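Amino acid adenylation domain-containing protein (Bacillus stratosphericus LAMA 585, PDB 6ULY) probably selects and activates an alpha-keto acid as its acyl adenylate, serving as the adenylation domain of a nonribosomal depsipeptide synthetase module. Local coordinates at residues His116-Leu120 with Leu121-Leu125; Thr454-Glu457 with Lys458-Ile461; Glu106-Ala109 with Ala110-Lys113; Gln208-Gln211 with Glu212-Ser215. All coordinates share one frame; numbering follows the deposited sequence.

Contact 1 (His116-Leu120 with Leu121-Leu125); sequences HAWKL and LEHPL. With SO4 (sulfate ion), chain M; SO4 (sulfate ion), chain J.
His123 ND1 sits over one face of the Trp118 indole, offset toward the rim. The rings meet obliquely, planes at 36°, with the ring centroids of His123 and the six-membered part of Trp118 4.2 Å apart. Over the five-membered part sits the CA of His123, a CH-pi contact 3.8 Å from that ring's centroid. Further along the indole, Pro124 CD packs against Trp118 CD1 at 3.6 Å. At the indole's edge, Trp118 NE1 donates to a water O 3.0 Å away that lies in the ring plane and in turn reaches Pro124 O. Trp118 holds its CG anti to the backbone N (chi1 172°), which swings the indole toward the chain that follows the helix; Trp143 meets it from elsewhere in the fold. The extended Lys119 reaches a sulfate ion, probably from the crystallisation liquor, hydrogen-bonding through NZ to O2, while O4 of the same ion lies at the edge of the His123 ring near its plane. Alongside, the backbone closes with two bonds, His123 N to Trp118 O at 3.0 Å and Glu122 N to Lys119 O at 3.0 Å. With Glu122 at positive phi as the C-prime residue, this is the Schellman motif that ends helix 109-120 and turns the chain toward strand 125-128.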
loop_
_atom_site.group_PDB
_atom_site.type_symbol
_atom_site.label_atom_id
_atom_site.label_comp_id
_atom_site.label_asym_id
_atom_site.label_seq_id
_atom_site.Cartn_x
_atom_site.Cartn_y
_atom_site.Cartn_z
ATOM N N HIS A 116 10.254 -9.344 -6.214
ATOM C CA HIS A 116 9.355 -8.478 -6.967
ATOM C C HIS A 116 10.134 -7.621 -7.955
ATOM O O HIS A 116 9.864 -7.638 -9.162
ATOM C CB HIS A 116 8.545 -7.597 -6.015
ATOM C CG HIS A 116 7.724 -6.558 -6.713
ATOM N ND1 HIS A 116 6.461 -6.813 -7.205
ATOM C CD2 HIS A 116 7.994 -5.267 -7.019
ATOM C CE1 HIS A 116 5.984 -5.720 -7.774
ATOM N NE2 HIS A 116 6.895 -4.768 -7.676
ATOM N N ALA A 117 11.105 -6.854 -7.454
ATOM C CA ALA A 117 11.909 -6.009 -8.333
ATOM C C ALA A 117 12.644 -6.842 -9.373
ATOM O O ALA A 117 12.717 -6.464 -10.549
ATOM C CB ALA A 117 12.903 -5.191 -7.511
ATOM N N TRP A 118 13.207 -7.977 -8.958
ATOM C CA TRP A 118 13.937 -8.827 -9.893
ATOM C C TRP A 118 13.035 -9.261 -11.040
ATOM O O TRP A 118 13.424 -9.197 -12.213
ATOM C CB TRP A 118 14.502 -10.030 -9.141
ATOM C CG TRP A 118 15.115 -11.087 -9.994
ATOM C CD1 TRP A 118 16.364 -11.070 -10.557
ATOM C CD2 TRP A 118 14.529 -12.341 -10.354
ATOM N NE1 TRP A 118 16.580 -12.232 -11.257
ATOM C CE2 TRP A 118 15.471 -13.030 -11.147
ATOM C CE3 TRP A 118 13.298 -12.950 -10.087
ATOM C CZ2 TRP A 118 15.218 -14.292 -11.678
ATOM C CZ3 TRP A 118 13.047 -14.203 -10.619
ATOM C CH2 TRP A 118 14.004 -14.862 -11.403
ATOM N N LYS A 119 11.813 -9.690 -10.718
ATOM C CA LYS A 119 10.860 -10.088 -11.751
ATOM C C LYS A 119 10.392 -8.889 -12.569
ATOM O O LYS A 119 10.186 -9.001 -13.783
ATOM C CB LYS A 119 9.666 -10.797 -11.108
ATOM C CG LYS A 119 8.653 -11.349 -12.095
ATOM C CD LYS A 119 7.594 -12.194 -11.387
ATOM C CE LYS A 119 6.550 -12.732 -12.363
ATOM N NZ LYS A 119 5.516 -13.578 -11.688
ATOM N N LEU A 120 10.208 -7.735 -11.924
ATOM C CA LEU A 120 9.789 -6.547 -12.659
ATOM C C LEU A 120 10.823 -6.152 -13.705
ATOM O O LEU A 120 10.465 -5.643 -14.774
ATOM C CB LEU A 120 9.548 -5.388 -11.691
ATOM C CG LEU A 120 8.865 -4.156 -12.290
ATOM C CD1 LEU A 120 7.479 -4.522 -12.819
ATOM C CD2 LEU A 120 8.781 -3.028 -11.266
ATOM N N LEU A 121 12.101 -6.381 -13.416
ATOM C CA LEU A 121 13.195 -6.060 -14.323
ATOM C C LEU A 121 13.517 -7.199 -15.284
ATOM O O LEU A 121 14.566 -7.168 -15.933
ATOM C CB LEU A 121 14.439 -5.691 -13.514
ATOM C CG LEU A 121 14.296 -4.411 -12.688
ATOM C CD1 LEU A 121 15.325 -4.357 -11.575
ATOM C CD2 LEU A 121 14.427 -3.193 -13.585
ATOM N N GLU A 122 12.642 -8.198 -15.389
ATOM C CA GLU A 122 12.818 -9.309 -16.324
ATOM C C GLU A 122 14.124 -10.062 -16.059
ATOM O O GLU A 122 14.954 -10.255 -16.949
ATOM C CB GLU A 122 12.746 -8.812 -17.770
ATOM C CG GLU A 122 11.363 -8.303 -18.167
ATOM C CD GLU A 122 11.302 -7.828 -19.605
ATOM O OE1 GLU A 122 12.372 -7.563 -20.194
ATOM O OE2 GLU A 122 10.184 -7.724 -20.152
ATOM N N HIS A 123 14.296 -10.496 -14.812
ATOM C CA HIS A 123 15.356 -11.425 -14.446
ATOM C C HIS A 123 16.727 -10.889 -14.834
ATOM O O HIS A 123 17.428 -11.508 -15.644
ATOM C CB HIS A 123 15.121 -12.778 -15.119
ATOM C CG HIS A 123 13.727 -13.298 -14.963
ATOM N ND1 HIS A 123 12.985 -13.112 -13.816
ATOM C CD2 HIS A 123 12.938 -13.999 -15.812
ATOM C CE1 HIS A 123 11.800 -13.678 -13.965
ATOM N NE2 HIS A 123 11.746 -14.220 -15.167
ATOM N N PRO A 124 17.146 -9.756 -14.286
ATOM C CA PRO A 124 18.478 -9.233 -14.599
ATOM C C PRO A 124 19.569 -9.999 -13.868
ATOM O O PRO A 124 19.351 -10.614 -12.824
ATOM C CB PRO A 124 18.412 -7.782 -14.113
ATOM C CG PRO A 124 17.421 -7.821 -12.992
ATOM C CD PRO A 124 16.407 -8.872 -13.367
ATOM N N LEU A 125 20.766 -9.944 -14.444
ATOM C CA LEU A 125 21.928 -10.500 -13.773
ATOM C C LEU A 125 22.069 -9.868 -12.397
ATOM O O LEU A 125 21.999 -8.644 -12.255
ATOM C CB LEU A 125 23.193 -10.252 -14.600
ATOM C CG LEU A 125 24.529 -10.531 -13.899
ATOM C CD1 LEU A 125 24.695 -12.018 -13.636
ATOM C CD2 LEU A 125 25.691 -9.992 -14.717
HETATM S S SO4 M . 5.953 -10.940 -7.036
HETATM O O1 SO4 M . 5.717 -9.637 -7.586
HETATM O O2 SO4 M . 4.772 -11.397 -6.363
HETATM O O3 SO4 M . 6.280 -11.853 -8.092
HETATM O O4 SO4 M . 7.040 -10.876 -6.102
HETATM S S SO4 J . 8.855 -16.177 -11.469
HETATM O O1 SO4 J . 8.470 -17.248 -12.355
HETATM O O2 SO4 J . 7.664 -15.631 -10.860
HETATM O O3 SO4 J . 9.721 -16.685 -10.433
HETATM O O4 SO4 J . 9.557 -15.160 -12.230
HETATM O O HOH W 1 19.040 -13.236 -12.611
#

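Contact 2 (Thr454-Glu457 with Lys458-Ile461); sequences TGRE and KDMI
Arg456, just before a type I beta turn (Glu457 to Met460), is bridged to Asp459 within it; the turn carries the chain off strand 450-456, an outer strand of a five-stranded antiparallel sheet. The charged contact is a side-on salt bridge in which both NE and NH2 of Arg456 converge on one oxygen, Asp459 OD2, each at 2.8 Å. That oxygen lies at the guanidinium edge, near its plane, but the carboxylate stands almost upright to it, the two planes 82° apart. NH2 meets the syn lone pair of OD2, whereas NE comes from above the carboxylate plane. The bend of Arg456 at chi3 (-64°) turns the guanidinium so that its NE/NH2 edge faces Asp459, and its side chain comes near the bound keto acyl adenylate. The backbone adds a weak bond, Asp459 N to Arg456 O, 3.2 Å. Glu457 directs its carboxylate elsewhere, OE2 being hydrogen-bonded to His439 NE2 of the neighbouring strand 438-447. Van der Waals packing comes from two chains: Lys458 CD lies over one face of the guanidinium, 3.6 Å above its plane and offset toward the rim, and Met460 curls back so that CE rests 4.0 Å from Glu457 CB. At the end of its chain, Lys458 NZ stands 4.0 Å from Arg456 NH1, two like charges side by side.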
loop_
_atom_site.group_PDB
_atom_site.type_symbol
_atom_site.label_atom_id
_atom_site.label_comp_id
_atom_site.label_asym_id
_atom_site.label_seq_id
_atom_site.Cartn_x
_atom_site.Cartn_y
_atom_site.Cartn_z
ATOM N N THR A 454 6.524 18.492 9.013
ATOM C CA THR A 454 5.785 18.254 10.245
ATOM C C THR A 454 5.163 16.867 10.329
ATOM O O THR A 454 4.748 16.465 11.422
ATOM C CB THR A 454 4.669 19.297 10.414
ATOM O OG1 THR A 454 3.802 19.268 9.270
ATOM C CG2 THR A 454 5.253 20.693 10.572
ATOM N N GLY A 455 5.084 16.131 9.227
ATOM C CA GLY A 455 4.473 14.819 9.251
ATOM C C GLY A 455 4.332 14.268 7.846
ATOM O O GLY A 455 4.919 14.784 6.891
ATOM N N ARG A 456 3.539 13.201 7.744
ATOM C CA ARG A 456 3.297 12.511 6.487
ATOM C C ARG A 456 1.802 12.286 6.312
ATOM O O ARG A 456 1.041 12.263 7.282
ATOM C CB ARG A 456 4.026 11.161 6.427
ATOM C CG ARG A 456 5.540 11.262 6.435
ATOM C CD ARG A 456 6.179 9.884 6.445
ATOM N NE ARG A 456 5.854 9.152 7.667
ATOM C CZ ARG A 456 6.140 7.871 7.875
ATOM N NH1 ARG A 456 6.758 7.161 6.940
ATOM N NH2 ARG A 456 5.803 7.297 9.022
ATOM N N GLU A 457 1.390 12.114 5.054
ATOM C CA GLU A 457 -0.015 11.837 4.774
ATOM C C GLU A 457 -0.423 10.472 5.314
ATOM O O GLU A 457 -1.506 10.325 5.892
ATOM C CB GLU A 457 -0.282 11.915 3.272
ATOM C CG GLU A 457 -0.012 13.274 2.655
ATOM C CD GLU A 457 -0.749 13.465 1.344
ATOM O OE1 GLU A 457 -1.961 13.172 1.298
ATOM O OE2 GLU A 457 -0.115 13.895 0.357
ATOM N N LYS A 458 0.431 9.460 5.134
ATOM C CA LYS A 458 0.137 8.139 5.673
ATOM C C LYS A 458 0.051 8.155 7.192
ATOM O O LYS A 458 -0.536 7.240 7.779
ATOM C CB LYS A 458 1.199 7.135 5.216
ATOM C CG LYS A 458 2.603 7.421 5.736
ATOM C CD LYS A 458 3.601 6.363 5.280
ATOM C CE LYS A 458 4.271 6.747 3.968
ATOM N NZ LYS A 458 5.225 5.701 3.497
ATOM N N ASP A 459 0.615 9.172 7.837
ATOM C CA ASP A 459 0.571 9.316 9.291
ATOM C C ASP A 459 -0.629 10.131 9.746
ATOM O O ASP A 459 -0.536 10.910 10.697
ATOM C CB ASP A 459 1.871 9.945 9.784
ATOM C CG ASP A 459 3.069 9.034 9.596
ATOM O OD1 ASP A 459 2.885 7.900 9.105
ATOM O OD2 ASP A 459 4.195 9.450 9.943
ATOM N N MET A 460 -1.768 9.971 9.079
ATOM C CA MET A 460 -2.997 10.673 9.418
ATOM C C MET A 460 -4.043 9.666 9.878
ATOM O O MET A 460 -4.186 8.593 9.282
ATOM C CB MET A 460 -3.531 11.473 8.217
ATOM C CG MET A 460 -2.648 12.646 7.804
ATOM S SD MET A 460 -3.425 13.769 6.615
ATOM C CE MET A 460 -3.705 12.676 5.222
ATOM N N ILE A 461 -4.769 10.015 10.939
ATOM C CA ILE A 461 -5.833 9.127 11.497
ATOM C C ILE A 461 -6.769 8.701 10.360
ATOM O O ILE A 461 -7.260 9.607 9.657
ATOM C CB ILE A 461 -6.597 9.839 12.631
ATOM C CG1 ILE A 461 -6.156 9.342 14.011
ATOM C CG2 ILE A 461 -8.100 9.705 12.435
ATOM C CD1 ILE A 461 -4.781 9.814 14.422
#

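Contact 3 (Glu106-Ala109 with Ala110-Lys113); sequences EMNA and AVKK
Lys112 N donates to Asn108 O at 2.9 Å, nearly in line with the carbonyl, and is the first of two main-chain bonds that start helix 109-120. The second runs from Lys113 N to Ala109 O at 3.0 Å. Asn108 occupies the N-cap, and its side chain supplies the capping bond: OD1 accepts from Val111 N at 3.2 Å, with the N-H well aimed (154°) but arriving from above the amide plane. Its CG is wedged between the backbone N and the carbonyl carbon (chi1 66°), which folds the amide back over the first turn. The other end of that amide is held as well, ND2 donating to Thr103 O and, weakly, to Glu106 O, and together these bonds limit its rotation. ND2 also touches Val111 CG2 at 3.3 Å, the two side chains crossing at about a right angle. Ahead of the cap, Met107 is the centre of an inverse gamma turn. Its SD packs on Val111 CG1 at 3.7 Å, and its CE reaches Lys112 CG at 3.9 Å across the lysine chain. Trp143 packs on both Met107 and Val111, while His397 of the second subunit lies against Met107. Chemically, a neutral amide fills the cap: OD1 takes up a first-turn N-H and ND2 bonds Thr103 O, so one amide joins the helix start to the loop before it.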
loop_
_atom_site.group_PDB
_atom_site.type_symbol
_atom_site.label_atom_id
_atom_site.label_comp_id
_atom_site.label_asym_id
_atom_site.label_seq_id
_atom_site.Cartn_x
_atom_site.Cartn_y
_atom_site.Cartn_z
ATOM N N GLU A 106 15.679 -18.072 4.079
ATOM C CA GLU A 106 14.235 -18.236 4.176
ATOM C C GLU A 106 13.539 -17.108 3.428
ATOM O O GLU A 106 14.131 -16.066 3.134
ATOM C CB GLU A 106 13.763 -18.261 5.634
ATOM C CG GLU A 106 14.887 -18.149 6.640
ATOM C CD GLU A 106 14.513 -17.286 7.822
ATOM O OE1 GLU A 106 14.314 -17.835 8.927
ATOM O OE2 GLU A 106 14.407 -16.055 7.640
ATOM N N MET A 107 12.256 -17.327 3.138
ATOM C CA MET A 107 11.471 -16.412 2.310
ATOM C C MET A 107 10.870 -15.306 3.182
ATOM O O MET A 107 9.661 -15.215 3.395
ATOM C CB MET A 107 10.387 -17.182 1.567
ATOM C CG MET A 107 9.704 -16.401 0.461
ATOM S SD MET A 107 10.730 -16.253 -1.013
ATOM C CE MET A 107 9.670 -15.271 -2.076
ATOM N N ASN A 108 11.753 -14.442 3.676
ATOM C CA ASN A 108 11.344 -13.340 4.531
ATOM C C ASN A 108 10.918 -12.137 3.688
ATOM O O ASN A 108 10.938 -12.164 2.455
ATOM C CB ASN A 108 12.475 -12.955 5.481
ATOM C CG ASN A 108 13.671 -12.387 4.751
ATOM O OD1 ASN A 108 13.692 -11.208 4.398
ATOM N ND2 ASN A 108 14.675 -13.225 4.517
ATOM N N ALA A 109 10.546 -11.052 4.373
ATOM C CA ALA A 109 10.021 -9.876 3.687
ATOM C C ALA A 109 11.035 -9.309 2.701
ATOM O O ALA A 109 10.710 -9.058 1.534
ATOM C CB ALA A 109 9.622 -8.813 4.710
ATOM N N ALA A 110 12.266 -9.078 3.162
ATOM C CA ALA A 110 13.295 -8.543 2.278
ATOM C C ALA A 110 13.454 -9.408 1.036
ATOM O O ALA A 110 13.573 -8.893 -0.080
ATOM C CB ALA A 110 14.623 -8.430 3.027
ATOM N N VAL A 111 13.442 -10.729 1.208
ATOM C CA VAL A 111 13.621 -11.628 0.073
ATOM C C VAL A 111 12.437 -11.532 -0.881
ATOM O O VAL A 111 12.602 -11.631 -2.104
ATOM C CB VAL A 111 13.836 -13.068 0.573
ATOM C CG1 VAL A 111 13.689 -14.059 -0.568
ATOM C CG2 VAL A 111 15.203 -13.194 1.223
ATOM N N LYS A 112 11.226 -11.350 -0.346
ATOM C CA LYS A 112 10.057 -11.177 -1.202
ATOM C C LYS A 112 10.181 -9.911 -2.040
ATOM O O LYS A 112 9.903 -9.916 -3.245
ATOM C CB LYS A 112 8.780 -11.132 -0.357
ATOM C CG LYS A 112 8.438 -12.433 0.353
ATOM C CD LYS A 112 7.099 -12.339 1.078
ATOM C CE LYS A 112 6.751 -13.647 1.780
ATOM N NZ LYS A 112 5.455 -13.569 2.512
ATOM N N LYS A 113 10.588 -8.807 -1.412
ATOM C CA LYS A 113 10.734 -7.553 -2.142
ATOM C C LYS A 113 11.782 -7.668 -3.245
ATOM O O LYS A 113 11.583 -7.153 -4.351
ATOM C CB LYS A 113 11.092 -6.427 -1.171
ATOM C CG LYS A 113 10.071 -6.243 -0.050
ATOM C CD LYS A 113 10.392 -5.042 0.829
ATOM C CE LYS A 113 9.291 -4.805 1.850
ATOM N NZ LYS A 113 9.411 -3.475 2.512
#

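Contact 4 (Gln208-Gln211 with Glu212-Ser215); sequences QFTQ and EDVS
Asp213 folds its carboxylate back over the preceding residues, and OD2 takes the backbone N-H of Thr210 at 2.9 Å in a nearly straight bond (162°). The donor comes from above the carboxylate plane. With CG anti to its own carbonyl carbon (chi1 -66°), the acid reaches back to the start of the turn, where OD1 also receives a weak hydrogen bond of 3.4 Å from Thr210 OG1. OD2 lies close to Phe209 as well, 3.4 Å from its CB, and the phenyl and carboxylate planes stand nearly perpendicular. Thr210 to Asp213 forms a type I beta turn, closed by Asp213 N to Thr210 O at 3.2 Å; it leads from the end of helix 193-207 into strand 214-217, one of the parallel strands of a mixed sheet. Lys267 makes a cation-pi contact with the Phe209 ring and a long, weak ion pair with Asp213. Glu212, at the third position of the turn, is bent at chi2 (53°), bringing its carboxylate back beside the Gln211 backbone, with OE1 4.0 Å from Gln211 CB. Gln211 runs out extended and packs on Thr28 and Asn30. A water donates to both Gln211 O and Asp213 O, the latter at 2.6 Å.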
loop_
_atom_site.group_PDB
_atom_site.type_symbol
_atom_site.label_atom_id
_atom_site.label_comp_id
_atom_site.label_asym_id
_atom_site.label_seq_id
_atom_site.Cartn_x
_atom_site.Cartn_y
_atom_site.Cartn_z
ATOM N N GLN A 208 28.423 24.745 -1.083
ATOM C CA GLN A 208 29.763 25.211 -1.440
ATOM C C GLN A 208 30.780 24.081 -1.304
ATOM O O GLN A 208 31.920 24.291 -0.884
ATOM C CB GLN A 208 30.169 26.421 -0.597
ATOM C CG GLN A 208 29.261 27.631 -0.795
ATOM C CD GLN A 208 29.651 28.813 0.074
ATOM O OE1 GLN A 208 30.766 29.327 -0.020
ATOM N NE2 GLN A 208 28.729 29.250 0.927
ATOM N N PHE A 209 30.360 22.869 -1.654
ATOM C CA PHE A 209 31.284 21.747 -1.687
ATOM C C PHE A 209 32.400 22.022 -2.689
ATOM O O PHE A 209 32.205 22.703 -3.698
ATOM C CB PHE A 209 30.550 20.458 -2.057
ATOM C CG PHE A 209 29.606 19.963 -0.989
ATOM C CD1 PHE A 209 29.856 20.200 0.353
ATOM C CD2 PHE A 209 28.467 19.254 -1.336
ATOM C CE1 PHE A 209 28.989 19.740 1.325
ATOM C CE2 PHE A 209 27.597 18.796 -0.370
ATOM C CZ PHE A 209 27.859 19.038 0.962
ATOM N N THR A 210 33.582 21.482 -2.397
ATOM C CA THR A 210 34.768 21.734 -3.198
ATOM C C THR A 210 35.618 20.475 -3.272
ATOM O O THR A 210 35.400 19.502 -2.543
ATOM C CB THR A 210 35.601 22.882 -2.618
ATOM O OG1 THR A 210 35.941 22.576 -1.261
ATOM C CG2 THR A 210 34.825 24.189 -2.661
ATOM N N GLN A 211 36.611 20.510 -4.165
ATOM C CA GLN A 211 37.525 19.388 -4.329
ATOM C C GLN A 211 38.389 19.159 -3.096
ATOM O O GLN A 211 39.005 18.094 -2.979
ATOM C CB GLN A 211 38.424 19.616 -5.547
ATOM C CG GLN A 211 39.361 18.454 -5.852
ATOM C CD GLN A 211 40.177 18.667 -7.114
ATOM O OE1 GLN A 211 41.391 18.463 -7.121
ATOM N NE2 GLN A 211 39.513 19.065 -8.192
ATOM N N GLU A 212 38.450 20.125 -2.181
ATOM C CA GLU A 212 39.251 19.994 -0.973
ATOM C C GLU A 212 38.496 19.343 0.175
ATOM O O GLU A 212 39.101 19.072 1.217
ATOM C CB GLU A 212 39.766 21.368 -0.531
ATOM C CG GLU A 212 41.178 21.669 -1.025
ATOM C CD GLU A 212 41.320 21.491 -2.526
ATOM O OE1 GLU A 212 40.558 22.138 -3.275
ATOM O OE2 GLU A 212 42.184 20.694 -2.955
ATOM N N ASP A 213 37.200 19.086 0.014
ATOM C CA ASP A 213 36.449 18.387 1.047
ATOM C C ASP A 213 37.051 17.008 1.300
ATOM O O ASP A 213 37.625 16.380 0.407
ATOM C CB ASP A 213 34.977 18.242 0.638
ATOM C CG ASP A 213 34.252 19.577 0.545
ATOM O OD1 ASP A 213 34.708 20.554 1.174
ATOM O OD2 ASP A 213 33.210 19.643 -0.151
ATOM N N VAL A 214 36.915 16.538 2.537
ATOM C CA VAL A 214 37.203 15.153 2.899
ATOM C C VAL A 214 35.897 14.538 3.393
ATOM O O VAL A 214 35.344 14.977 4.410
ATOM C CB VAL A 214 38.307 15.051 3.963
ATOM C CG1 VAL A 214 38.570 13.593 4.309
ATOM C CG2 VAL A 214 39.593 15.729 3.471
ATOM N N SER A 215 35.404 13.536 2.674
ATOM C CA SER A 215 34.073 12.996 2.912
ATOM C C SER A 215 34.144 11.662 3.641
ATOM O O SER A 215 34.956 10.795 3.304
ATOM C CB SER A 215 33.318 12.818 1.593
ATOM O OG SER A 215 31.982 12.415 1.836
HETATM O O HOH W 2 39.730 16.035 -1.109
#

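Contacts 3 and 1 mark the beginning and end of the same helix, 109-120, with centres about 15 Å apart, and both touch the second subunit. The start is capped by an amide side chain, the end by backbone bonds beside a Trp-His pair. Contact 1 is the buried one and contact 3 partly so; contacts 2 and 4 lie at the surface. Those two are both type I turns at strand ends, but contact 2 leaves a strand and carries an arginine-carboxylate salt bridge, whereas contact 4 enters one and uses a carboxylate to take up a backbone N-H. They sit on opposite sides of the chain's centre, about 36 Å apart between centres.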